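Local coordinates for protein putative fructose-bisphosphate aldolase (Coccidioides immitis, PDB 3PM6) that is a putative zinc-binding member of the class II fructose-bisphosphate aldolase family, built on a TIM barrel, at residues I44-H49 and A281-V286; A28-C33 and D291-T296; S52-L57 and V83-H88. One frame throughout, in Å; residues are numbered along the deposited sequence.

Contact 1: residues I44-H49 and A281-V286; sequences IRAAEH and AMQAAV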
ATOM      1  N   ILE A  44     -10.218  -2.535  -6.435  1.00 19.00           N
ATOM      2  CA  ILE A  44     -11.320  -1.664  -6.000  1.00 20.33           C
ATOM      3  C   ILE A  44     -11.949  -0.972  -7.214  1.00 20.03           C
ATOM      4  O   ILE A  44     -13.147  -0.908  -7.306  1.00 20.73           O
ATOM      5  CB  ILE A  44     -10.856  -0.532  -5.024  1.00 20.94           C
ATOM      6  CG1 ILE A  44     -10.060  -1.082  -3.817  1.00 23.55           C
ATOM      7  CG2 ILE A  44     -12.067   0.294  -4.564  1.00 22.07           C
ATOM      8  CD1 ILE A  44     -10.752  -2.151  -3.048  1.00 25.41           C
ATOM      9  N   ARG A  45     -11.126  -0.453  -8.126  1.00 20.22           N
ATOM     10  CA  ARG A  45     -11.649   0.308  -9.264  1.00 22.54           C
ATOM     11  C   ARG A  45     -12.401  -0.608 -10.227  1.00 22.50           C
ATOM     12  O   ARG A  45     -13.511  -0.283 -10.683  1.00 23.07           O
ATOM     13  CB  ARG A  45     -10.518   0.995 -10.018  1.00 22.50           C
ATOM     14  CG  ARG A  45     -10.113   2.308  -9.473  1.00 23.43           C
ATOM     15  CD  ARG A  45      -8.809   2.708 -10.144  1.00 24.91           C
ATOM     16  NE  ARG A  45      -8.111   3.698  -9.338  1.00 28.27           N
ATOM     17  CZ  ARG A  45      -7.114   4.460  -9.773  1.00 31.05           C
ATOM     18  NH1 ARG A  45      -6.673   4.378 -11.027  1.00 29.86           N
ATOM     19  NH2 ARG A  45      -6.571   5.333  -8.945  1.00 33.31           N
ATOM     20  N   ALA A  46     -11.787  -1.752 -10.527  1.00 21.52           N
ATOM     21  CA  ALA A  46     -12.393  -2.736 -11.414  1.00 21.42           C
ATOM     22  C   ALA A  46     -13.718  -3.181 -10.847  1.00 21.16           C
ATOM     23  O   ALA A  46     -14.710  -3.168 -11.544  1.00 21.99           O
ATOM     24  CB  ALA A  46     -11.464  -3.940 -11.619  1.00 20.36           C
ATOM     25  N   ALA A  47     -13.738  -3.516  -9.562  1.00 21.69           N
ATOM     26  CA  ALA A  47     -14.936  -3.982  -8.884  1.00 21.63           C
ATOM     27  C   ALA A  47     -16.038  -2.911  -8.853  1.00 23.06           C
ATOM     28  O   ALA A  47     -17.223  -3.217  -9.028  1.00 21.91           O
ATOM     29  CB  ALA A  47     -14.601  -4.436  -7.441  1.00 21.38           C
ATOM     30  N   GLU A  48     -15.667  -1.664  -8.607  1.00 24.54           N
ATOM     31  CA  GLU A  48     -16.702  -0.623  -8.590  1.00 26.43           C
ATOM     32  C   GLU A  48     -17.162  -0.335 -10.009  1.00 27.00           C
ATOM     33  O   GLU A  48     -18.366  -0.217 -10.245  1.00 28.37           O
ATOM     34  CB  GLU A  48     -16.233   0.620  -7.869  1.00 26.50           C
ATOM     35  CG  GLU A  48     -16.178   0.424  -6.325  1.00 28.98           C
ATOM     36  CD  GLU A  48     -15.574   1.617  -5.594  1.00 30.82           C
ATOM     37  OE1 GLU A  48     -14.964   2.490  -6.255  1.00 29.69           O
ATOM     38  OE2 GLU A  48     -15.698   1.679  -4.356  1.00 32.51           O
ATOM     39  N   HIS A  49     -16.224  -0.270 -10.956  1.00 26.46           N
ATOM     40  CA  HIS A  49     -16.592  -0.026 -12.350  1.00 26.78           C
ATOM     41  C   HIS A  49     -17.592  -1.088 -12.854  1.00 26.46           C
ATOM     42  O   HIS A  49     -18.627  -0.741 -13.433  1.00 25.87           O
ATOM     43  CB  HIS A  49     -15.357   0.081 -13.259  1.00 26.41           C
ATOM     44  CG  HIS A  49     -15.673   0.478 -14.671  1.00 29.64           C
ATOM     45  ND1 HIS A  49     -15.002  -0.040 -15.763  1.00 29.47           N
ATOM     46  CD2 HIS A  49     -16.606   1.330 -15.172  1.00 30.99           C
ATOM     47  CE1 HIS A  49     -15.522   0.460 -16.874  1.00 28.63           C
ATOM     48  NE2 HIS A  49     -16.483   1.304 -16.542  1.00 30.90           N
ATOM     49  N   ALA A 281      -3.573  -1.007 -16.355  1.00 20.94           N
ATOM     50  CA  ALA A 281      -3.350  -2.289 -16.993  1.00 20.81           C
ATOM     51  C   ALA A 281      -3.828  -3.478 -16.120  1.00 19.95           C
ATOM     52  O   ALA A 281      -4.478  -4.428 -16.627  1.00 20.05           O
ATOM     53  CB  ALA A 281      -1.895  -2.428 -17.360  1.00 19.68           C
ATOM     54  N   MET A 282      -3.547  -3.408 -14.822  1.00 19.37           N
ATOM     55  CA  MET A 282      -4.008  -4.440 -13.890  1.00 19.73           C
ATOM     56  C   MET A 282      -5.518  -4.367 -13.759  1.00 19.58           C
ATOM     57  O   MET A 282      -6.166  -5.409 -13.692  1.00 20.26           O
ATOM     58  CB  MET A 282      -3.349  -4.302 -12.517  1.00 19.70           C
ATOM     59  CG  MET A 282      -1.868  -4.710 -12.479  1.00 22.11           C
ATOM     60  SD  MET A 282      -1.253  -4.885 -10.779  1.00 25.25           S
ATOM     61  CE  MET A 282      -0.695  -3.231 -10.540  1.00 23.96           C
ATOM     62  N   GLN A 283      -6.080  -3.153 -13.759  1.00 19.72           N
ATOM     63  CA  GLN A 283      -7.544  -2.969 -13.677  1.00 20.01           C
ATOM     64  C   GLN A 283      -8.243  -3.634 -14.849  1.00 20.24           C
ATOM     65  O   GLN A 283      -9.283  -4.299 -14.668  1.00 20.87           O
ATOM     66  CB  GLN A 283      -7.941  -1.488 -13.615  1.00 20.17           C
ATOM     67  CG  GLN A 283      -9.446  -1.261 -13.304  1.00 19.12           C
ATOM     68  CD  GLN A 283      -9.867   0.201 -13.379  1.00 20.98           C
ATOM     69  OE1 GLN A 283      -9.052   1.096 -13.134  1.00 18.59           O
ATOM     70  NE2 GLN A 283     -11.150   0.453 -13.733  1.00 14.65           N
ATOM     71  N   ALA A 284      -7.662  -3.486 -16.044  1.00 19.70           N
ATOM     72  CA  ALA A 284      -8.262  -4.054 -17.254  1.00 18.75           C
ATOM     73  C   ALA A 284      -8.250  -5.597 -17.175  1.00 17.87           C
ATOM     74  O   ALA A 284      -9.255  -6.252 -17.490  1.00 17.92           O
ATOM     75  CB  ALA A 284      -7.539  -3.533 -18.538  1.00 18.96           C
ATOM     76  N   ALA A 285      -7.139  -6.165 -16.708  1.00 17.57           N
ATOM     77  CA  ALA A 285      -7.031  -7.623 -16.510  1.00 17.36           C
ATOM     78  C   ALA A 285      -8.063  -8.146 -15.485  1.00 17.90           C
ATOM     79  O   ALA A 285      -8.692  -9.187 -15.692  1.00 18.41           O
ATOM     80  CB  ALA A 285      -5.598  -8.035 -16.129  1.00 16.32           C
ATOM     81  N   VAL A 286      -8.271  -7.397 -14.408  1.00 18.33           N
ATOM     82  CA  VAL A 286      -9.282  -7.783 -13.407  1.00 18.23           C
ATOM     83  C   VAL A 286     -10.666  -7.770 -14.031  1.00 18.39           C
ATOM     84  O   VAL A 286     -11.403  -8.754 -13.907  1.00 19.62           O
ATOM     85  CB  VAL A 286      -9.213  -6.893 -12.118  1.00 17.85           C
ATOM     86  CG1 VAL A 286     -10.340  -7.170 -11.158  1.00 15.80           C
ATOM     87  CG2 VAL A 286      -7.920  -7.140 -11.406  1.00 18.64           C
TER
HETATM   88  O   HOH W   1      -6.803   2.152 -12.579  1.00 16.82           O
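Arg45 and Gln283 meet without a direct hydrogen bond, and a water molecule completes their polar link. Arg45 NH1 donates to the water at 2.7 Å, and the water in turn donates to Gln283 OE1 at 2.5 Å. The two side chains cross at about a right angle, with guanidinium and amide planes 83° apart, so the groups do not stack. The amide is instead pressed against the aliphatic part of the arginine: Gln283 OE1 lies 3.4 Å from both Arg45 CB and Arg45 CD. The glutamine reaches this far because CG stands anti to its backbone N (chi1 -171°) and the chain continues extended beyond it. The other end of the amide is held from within its own helix, where Gln283 NE2 bonds to Glu287 OE2. The same carboxylate oxygen is bonded to His49 ND1, so one acidic group ties the last turn of helix 37-49 to helix 271-292 and probably helps to fix the rotation of the amide.

The apolar part is small and close. Ala46 CB touches Val286 CG1 at 3.5 Å, tighter than usual for two carbons, while Gln283 CG packs 3.7 Å from Ala46 N. The small side chain of Ala46 is consistent with the close approach of the segment axes, 8.6 Å, at a crossing angle of -46°.

In this pair of outer barrel helices Ala46 and Val286 are buried, while Arg45, His49 and Gln283 stay partly or fully exposed. Behind the contact, Ile44 and Ala47 lean on Ile85 of strand 85-92, and Val286 touches Val254 of helix 252-265. Arg45 alone of this contact reaches the second subunit, packing on its Tyr65.

Contact 2: residues A28-C33 and D291-T296; sequences AIPAIC and DMIDST
Pro30 offers one face of its ring to Ile293, whose CD1 lies over it, 3.6 Å from Pro30 N and 3.8 Å from Pro30 CB, and also over Ile29 C. Ser295 OG stands beyond the CD-CG edge, on the same side of the ring, 3.7 Å from Pro30 CD. On the opposite face, offset from the ring centre, is Ala54 of strand 54-58, so the proline is wedged between the barrel strand and the end of helix 271-292. The second flat group is the carbonyl of Ala28, whose oxygen is flanked by two carbons: Ile293 CD1 stands 3.3 Å from Ala28 O and Ser295 CB 3.4 Å from it. In Ile293, chi1 (73°) sets CG1 between the backbone N and the carbonyl carbon, and chi2 (-175°) carries CD1 on, extended.

One hydrogen bond joins the segments directly, Ala28 N to Ile293 O, weak at 3.3 Å although nearly straight at 169°. Its acceptor belongs to the residue at which the chain leaves helical geometry. The helix ends in a Schellman motif with Asp294, at positive phi, as the C-prime residue: Ser295 N returns to Met290 O and Asp294 N to Asp291 O. That reversal turns Ile293 and Ser295 toward strand 29-33.

The contact is thus an example of a helix terminus sealed against the start of a buried strand chiefly by shape. The Ser295 hydroxyl finds its main polar partner outside the two segments, in Ser52 OG. The chemistry implies van der Waals packing supplemented by a single weak backbone bond, while the stronger polar ties of Asp294 and Ser295 run to Lys234 and Ser52, outside the pair.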
ATOM      1  N   ALA A  28     -18.825 -16.853  -9.840  1.00 22.34           N
ATOM      2  CA  ALA A  28     -17.742 -16.930  -8.851  1.00 21.07           C
ATOM      3  C   ALA A  28     -17.212 -15.539  -8.507  1.00 20.80           C
ATOM      4  O   ALA A  28     -17.279 -14.612  -9.323  1.00 19.50           O
ATOM      5  CB  ALA A  28     -16.630 -17.840  -9.323  1.00 19.62           C
ATOM      6  N   ILE A  29     -16.723 -15.415  -7.270  1.00 20.63           N
ATOM      7  CA  ILE A  29     -16.106 -14.211  -6.748  1.00 20.09           C
ATOM      8  C   ILE A  29     -14.687 -14.161  -7.329  1.00 19.02           C
ATOM      9  O   ILE A  29     -13.975 -15.163  -7.299  1.00 18.88           O
ATOM     10  CB  ILE A  29     -16.032 -14.302  -5.188  1.00 21.08           C
ATOM     11  CG1 ILE A  29     -17.438 -14.465  -4.588  1.00 19.91           C
ATOM     12  CG2 ILE A  29     -15.255 -13.118  -4.560  1.00 20.53           C
ATOM     13  CD1 ILE A  29     -18.478 -13.355  -4.986  1.00 20.77           C
ATOM     14  N   PRO A  30     -14.294 -13.014  -7.908  1.00 17.93           N
ATOM     15  CA  PRO A  30     -12.908 -12.901  -8.369  1.00 17.03           C
ATOM     16  C   PRO A  30     -12.007 -12.656  -7.168  1.00 15.72           C
ATOM     17  O   PRO A  30     -12.230 -11.716  -6.452  1.00 14.89           O
ATOM     18  CB  PRO A  30     -12.923 -11.659  -9.281  1.00 17.39           C
ATOM     19  CG  PRO A  30     -14.126 -10.819  -8.804  1.00 18.12           C
ATOM     20  CD  PRO A  30     -15.104 -11.793  -8.158  1.00 17.77           C
ATOM     21  N   ALA A  31     -11.021 -13.519  -6.949  1.00 15.10           N
ATOM     22  CA  ALA A  31     -10.125 -13.432  -5.777  1.00 13.89           C
ATOM     23  C   ALA A  31      -8.712 -13.152  -6.277  1.00 13.25           C
ATOM     24  O   ALA A  31      -7.990 -14.060  -6.693  1.00 14.98           O
ATOM     25  CB  ALA A  31     -10.172 -14.737  -4.984  1.00 12.67           C
ATOM     26  N   ILE A  32      -8.327 -11.889  -6.282  1.00 13.44           N
ATOM     27  CA  ILE A  32      -7.146 -11.444  -7.013  1.00 12.05           C
ATOM     28  C   ILE A  32      -6.003 -11.241  -6.071  1.00 12.77           C
ATOM     29  O   ILE A  32      -6.095 -10.409  -5.155  1.00 12.93           O
ATOM     30  CB  ILE A  32      -7.445 -10.064  -7.725  1.00 12.13           C
ATOM     31  CG1 ILE A  32      -8.798 -10.105  -8.451  1.00 11.61           C
ATOM     32  CG2 ILE A  32      -6.281  -9.623  -8.614  1.00 10.11           C
ATOM     33  CD1 ILE A  32      -8.885 -11.162  -9.538  1.00 12.76           C
ATOM     34  N   CYS A  33      -4.932 -12.010  -6.276  1.00 13.57           N
ATOM     35  CA  CYS A  33      -3.701 -11.835  -5.556  1.00 14.90           C
ATOM     36  C   CYS A  33      -3.018 -10.571  -5.950  1.00 15.63           C
ATOM     37  O   CYS A  33      -2.830 -10.287  -7.150  1.00 16.86           O
ATOM     38  CB  CYS A  33      -2.735 -12.995  -5.841  1.00 14.87           C
ATOM     39  SG  CYS A  33      -3.457 -14.551  -5.390  0.96 16.54           S
ATOM     40  N   ASP A 291     -15.916 -10.433 -16.045  1.00 21.36           N
ATOM     41  CA  ASP A 291     -16.810 -10.806 -17.148  1.00 22.64           C
ATOM     42  C   ASP A 291     -16.817 -12.330 -17.365  1.00 23.15           C
ATOM     43  O   ASP A 291     -17.875 -12.953 -17.426  1.00 23.68           O
ATOM     44  CB  ASP A 291     -16.387 -10.076 -18.428  1.00 22.62           C
ATOM     45  CG  ASP A 291     -16.753  -8.601 -18.399  1.00 22.62           C
ATOM     46  OD1 ASP A 291     -17.667  -8.240 -17.627  1.00 23.93           O
ATOM     47  OD2 ASP A 291     -16.157  -7.804 -19.156  1.00 20.44           O
ATOM     48  N   MET A 292     -15.629 -12.923 -17.415  1.00 23.42           N
ATOM     49  CA  MET A 292     -15.476 -14.354 -17.677  1.00 23.90           C
ATOM     50  C   MET A 292     -16.196 -15.166 -16.611  1.00 23.44           C
ATOM     51  O   MET A 292     -16.842 -16.165 -16.911  1.00 23.35           O
ATOM     52  CB  MET A 292     -13.999 -14.766 -17.705  1.00 22.76           C
ATOM     53  CG  MET A 292     -13.201 -14.231 -18.900  1.00 27.34           C
ATOM     54  SD  MET A 292     -11.682 -15.188 -19.184  1.00 31.50           S
ATOM     55  CE  MET A 292     -11.263 -14.497 -20.763  1.00 36.95           C
ATOM     56  N   ILE A 293     -16.109 -14.730 -15.362  1.00 22.88           N
ATOM     57  CA  ILE A 293     -16.703 -15.549 -14.304  1.00 22.91           C
ATOM     58  C   ILE A 293     -18.101 -15.066 -13.883  1.00 22.98           C
ATOM     59  O   ILE A 293     -18.638 -15.505 -12.862  1.00 22.73           O
ATOM     60  CB  ILE A 293     -15.741 -15.716 -13.103  1.00 22.23           C
ATOM     61  CG1 ILE A 293     -15.625 -14.423 -12.294  1.00 22.45           C
ATOM     62  CG2 ILE A 293     -14.368 -16.266 -13.589  1.00 20.40           C
ATOM     63  CD1 ILE A 293     -14.575 -14.521 -11.146  1.00 24.52           C
ATOM     64  N   ASP A 294     -18.661 -14.142 -14.672  1.00 23.27           N
ATOM     65  CA  ASP A 294     -20.039 -13.636 -14.495  1.00 23.70           C
ATOM     66  C   ASP A 294     -20.288 -12.923 -13.176  1.00 22.80           C
ATOM     67  O   ASP A 294     -21.386 -12.964 -12.675  1.00 23.38           O
ATOM     68  CB  ASP A 294     -21.084 -14.765 -14.668  1.00 24.37           C
ATOM     69  CG  ASP A 294     -20.911 -15.529 -15.958  1.00 26.95           C
ATOM     70  OD1 ASP A 294     -20.702 -14.899 -17.030  1.00 26.42           O
ATOM     71  OD2 ASP A 294     -20.941 -16.779 -15.893  1.00 31.43           O
ATOM     72  N   SER A 295     -19.268 -12.286 -12.605  1.00 22.06           N
ATOM     73  CA  SER A 295     -19.470 -11.516 -11.394  1.00 21.45           C
ATOM     74  C   SER A 295     -19.850 -10.074 -11.766  1.00 21.97           C
ATOM     75  O   SER A 295     -20.349  -9.309 -10.942  1.00 20.94           O
ATOM     76  CB  SER A 295     -18.227 -11.561 -10.511  1.00 20.27           C
ATOM     77  OG  SER A 295     -17.164 -10.818 -11.082  1.00 20.66           O
ATOM     78  N   THR A 296     -19.610  -9.717 -13.024  1.00 22.49           N
ATOM     79  CA  THR A 296     -19.914  -8.366 -13.502  1.00 23.49           C
ATOM     80  C   THR A 296     -21.396  -8.073 -13.221  1.00 25.07           C
ATOM     81  O   THR A 296     -22.266  -8.907 -13.507  1.00 25.66           O
ATOM     82  CB  THR A 296     -19.566  -8.247 -14.999  1.00 23.32           C
ATOM     83  OG1 THR A 296     -18.131  -8.266 -15.141  1.00 20.48           O
ATOM     84  CG2 THR A 296     -20.178  -6.965 -15.642  1.00 23.36           C
TER

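Contact 3: residues S52-L57 and V83-H88; sequences SPAMIL and VPITLH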
ATOM      1  N   SER A  52     -19.111  -5.365  -9.293  1.00 22.92           N
ATOM      2  CA  SER A  52     -18.818  -6.777  -8.963  1.00 21.30           C
ATOM      3  C   SER A  52     -18.251  -6.802  -7.562  1.00 20.67           C
ATOM      4  O   SER A  52     -17.438  -5.936  -7.208  1.00 19.96           O
ATOM      5  CB  SER A  52     -17.775  -7.371  -9.926  1.00 21.02           C
ATOM      6  OG  SER A  52     -17.284  -8.628  -9.451  1.00 21.58           O
ATOM      7  N   PRO A  53     -18.655  -7.812  -6.776  1.00 20.05           N
ATOM      8  CA  PRO A  53     -17.954  -8.208  -5.575  1.00 19.91           C
ATOM      9  C   PRO A  53     -16.539  -8.641  -5.964  1.00 19.11           C
ATOM     10  O   PRO A  53     -16.278  -8.880  -7.143  1.00 18.50           O
ATOM     11  CB  PRO A  53     -18.750  -9.420  -5.123  1.00 19.94           C
ATOM     12  CG  PRO A  53     -19.239 -10.026  -6.431  1.00 19.56           C
ATOM     13  CD  PRO A  53     -19.705  -8.786  -7.125  1.00 20.61           C
ATOM     14  N   ALA A  54     -15.632  -8.712  -4.990  1.00 18.82           N
ATOM     15  CA  ALA A  54     -14.251  -9.144  -5.237  1.00 17.38           C
ATOM     16  C   ALA A  54     -13.613  -9.511  -3.934  1.00 16.76           C
ATOM     17  O   ALA A  54     -14.163  -9.254  -2.890  1.00 17.51           O
ATOM     18  CB  ALA A  54     -13.402  -8.020  -5.929  1.00 16.99           C
ATOM     19  N   MET A  55     -12.446 -10.135  -3.999  1.00 15.99           N
ATOM     20  CA  MET A  55     -11.651 -10.339  -2.811  1.00 16.07           C
ATOM     21  C   MET A  55     -10.242  -9.908  -3.134  1.00 15.15           C
ATOM     22  O   MET A  55      -9.742 -10.129  -4.247  1.00 15.33           O
ATOM     23  CB  MET A  55     -11.687 -11.811  -2.359  1.00 15.84           C
ATOM     24  CG  MET A  55     -13.018 -12.253  -1.779  1.00 16.88           C
ATOM     25  SD  MET A  55     -13.011 -14.026  -1.258  1.00 17.88           S
ATOM     26  CE  MET A  55     -14.633 -14.071  -0.467  1.00 19.73           C
ATOM     27  N   ILE A  56      -9.599  -9.294  -2.163  1.00 14.76           N
ATOM     28  CA  ILE A  56      -8.192  -8.932  -2.311  1.00 13.93           C
ATOM     29  C   ILE A  56      -7.410 -10.060  -1.584  1.00 14.32           C
ATOM     30  O   ILE A  56      -7.688 -10.360  -0.415  1.00 13.37           O
ATOM     31  CB  ILE A  56      -7.905  -7.522  -1.678  1.00 13.85           C
ATOM     32  CG1 ILE A  56      -8.686  -6.401  -2.394  1.00 14.74           C
ATOM     33  CG2 ILE A  56      -6.412  -7.219  -1.593  1.00 12.23           C
ATOM     34  CD1 ILE A  56      -8.575  -5.074  -1.706  1.00 20.06           C
ATOM     35  N   LEU A  57      -6.475 -10.700  -2.293  1.00 13.60           N
ATOM     36  CA  LEU A  57      -5.656 -11.735  -1.676  1.00 13.24           C
ATOM     37  C   LEU A  57      -4.248 -11.251  -1.392  1.00 12.95           C
ATOM     38  O   LEU A  57      -3.608 -10.680  -2.257  1.00 13.80           O
ATOM     39  CB  LEU A  57      -5.629 -13.007  -2.548  1.00 12.70           C
ATOM     40  CG  LEU A  57      -6.817 -13.944  -2.324  1.00 12.69           C
ATOM     41  CD1 LEU A  57      -8.174 -13.189  -2.592  1.00 12.19           C
ATOM     42  CD2 LEU A  57      -6.717 -15.153  -3.232  1.00  8.40           C
ATOM     43  N   VAL A  83     -18.950  -1.686  -3.178  1.00 24.74           N
ATOM     44  CA  VAL A  83     -19.395  -3.009  -3.573  1.00 23.60           C
ATOM     45  C   VAL A  83     -18.773  -3.937  -2.529  1.00 23.77           C
ATOM     46  O   VAL A  83     -17.816  -3.522  -1.828  1.00 23.27           O
ATOM     47  CB  VAL A  83     -18.949  -3.379  -5.030  1.00 22.95           C
ATOM     48  CG1 VAL A  83     -19.547  -2.407  -6.052  1.00 24.32           C
ATOM     49  CG2 VAL A  83     -17.423  -3.441  -5.182  1.00 21.96           C
ATOM     50  N   PRO A  84     -19.298  -5.171  -2.392  1.00 23.43           N
ATOM     51  CA  PRO A  84     -18.679  -6.068  -1.403  1.00 23.21           C
ATOM     52  C   PRO A  84     -17.272  -6.550  -1.819  1.00 21.84           C
ATOM     53  O   PRO A  84     -17.104  -7.230  -2.847  1.00 20.56           O
ATOM     54  CB  PRO A  84     -19.675  -7.230  -1.309  1.00 23.22           C
ATOM     55  CG  PRO A  84     -20.913  -6.745  -1.968  1.00 23.82           C
ATOM     56  CD  PRO A  84     -20.439  -5.829  -3.040  1.00 23.83           C
ATOM     57  N   ILE A  85     -16.275  -6.162  -1.016  1.00 21.59           N
ATOM     58  CA  ILE A  85     -14.910  -6.645  -1.179  1.00 20.06           C
ATOM     59  C   ILE A  85     -14.329  -7.031   0.193  1.00 20.51           C
ATOM     60  O   ILE A  85     -14.365  -6.231   1.130  1.00 20.50           O
ATOM     61  CB  ILE A  85     -14.003  -5.579  -1.815  1.00 19.46           C
ATOM     62  CG1 ILE A  85     -14.645  -4.961  -3.051  1.00 19.04           C
ATOM     63  CG2 ILE A  85     -12.659  -6.198  -2.182  1.00 18.63           C
ATOM     64  CD1 ILE A  85     -13.856  -3.773  -3.596  1.00 17.07           C
ATOM     65  N   THR A  86     -13.769  -8.242   0.304  1.00 20.01           N
ATOM     66  CA  THR A  86     -13.155  -8.674   1.558  1.00 19.00           C
ATOM     67  C   THR A  86     -11.717  -9.084   1.341  1.00 19.41           C
ATOM     68  O   THR A  86     -11.272  -9.215   0.205  1.00 20.35           O
ATOM     69  CB  THR A  86     -13.945  -9.837   2.209  1.00 19.66           C
ATOM     70  OG1 THR A  86     -13.880 -10.989   1.367  1.00 17.30           O
ATOM     71  CG2 THR A  86     -15.451  -9.424   2.431  1.00 18.09           C
ATOM     72  N   LEU A  87     -11.010  -9.322   2.445  1.00 18.79           N
ATOM     73  CA  LEU A  87      -9.577  -9.546   2.453  1.00 17.65           C
ATOM     74  C   LEU A  87      -9.206 -10.984   2.896  1.00 16.74           C
ATOM     75  O   LEU A  87      -9.671 -11.463   3.915  1.00 17.61           O
ATOM     76  CB  LEU A  87      -8.904  -8.501   3.345  1.00 17.06           C
ATOM     77  CG  LEU A  87      -7.390  -8.589   3.474  1.00 14.21           C
ATOM     78  CD1 LEU A  87      -6.695  -8.408   2.122  1.00 13.16           C
ATOM     79  CD2 LEU A  87      -6.924  -7.530   4.477  1.00 15.05           C
ATOM     80  N   HIS A  88      -8.360 -11.637   2.114  1.00 15.14           N
ATOM     81  CA  HIS A  88      -8.085 -13.061   2.280  1.00 14.47           C
ATOM     82  C   HIS A  88      -6.588 -13.267   2.298  1.00 13.15           C
ATOM     83  O   HIS A  88      -5.874 -12.749   1.427  1.00 12.36           O
ATOM     84  CB  HIS A  88      -8.688 -13.789   1.081  1.00 15.65           C
ATOM     85  CG  HIS A  88      -8.553 -15.277   1.124  1.00 16.37           C
ATOM     86  ND1 HIS A  88      -9.242 -16.065   2.024  1.00 16.44           N
ATOM     87  CD2 HIS A  88      -7.847 -16.126   0.338  1.00 15.41           C
ATOM     88  CE1 HIS A  88      -8.964 -17.336   1.786  1.00 17.10           C
ATOM     89  NE2 HIS A  88      -8.142 -17.399   0.749  1.00 14.50           N
TER
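Ile56 is gripped from both its backbone polar atoms by segment 83-88: Ile56 N donates to Thr86 O at 2.9 Å, and Ile56 O accepts from His88 N, also at 2.9 Å. Both donors stand nearly along the C=O axis of their acceptors. Ala54 repeats the pattern less evenly, giving its N-H to Pro84 O at 3.0 Å, while the return bond from Thr86 N to Ala54 O is weak at 3.4 Å. Between them run CA-H...O contacts, such as Ile85 CA to Ala54 O.

The register is that of parallel strands, Ala54 beside Ile85 through to Leu57 beside His88, and it joins the second and third strands of the eight-stranded TIM barrel. The chain passes from one to the other through helices 60-66 and 69-80, a beta-alpha-beta crossover.

Side chains alternate between two faces. Met55, Leu57, Thr86 and His88 share the one directed into the barrel; there Met55 lies side by side with Thr86, its CG 3.5 Å from Thr86 OG1, and Leu18 of helix 16-24 touches both. Further along, Leu57 CG sits at the edge of the His88 imidazole, near its plane and 3.6 Å from CD2, while His88 ND1 is bonded to Ser116 OG. The side chain of Leu57 is about 7 Å from the zinc ion. On the outer face Ile56 CG1 meets Ile85 CG2, and Ile56 CG2 meets Leu87 CD1 at 3.9 Å. Ile43 of helix 37-49 touches Ile56 and Ile44 touches Ile85, while Leu87 rests on Phe114.

In the fold
The three contacts have centres 10 to 12 Å apart and nest along the sequence: contact 3 within the loop closed by contact 1, and that within the loop closed by contact 2. Contacts 1 and 2 share helix 271-292, while contacts 2 and 3 meet in the sheet, where strands 29-33 and 54-58 are neighbours and Ile32 O and Leu57 N form a probable hydrogen bond. Strand 29-33, helix 37-49 and strand 54-58 follow in order, so the C-terminal helix packs on the first strand and first inter-strand helix of the barrel. Contact 2 thereby brings the first barrel strand and the chain after the last helix, 271-292, together in the barrel that carries the zinc site.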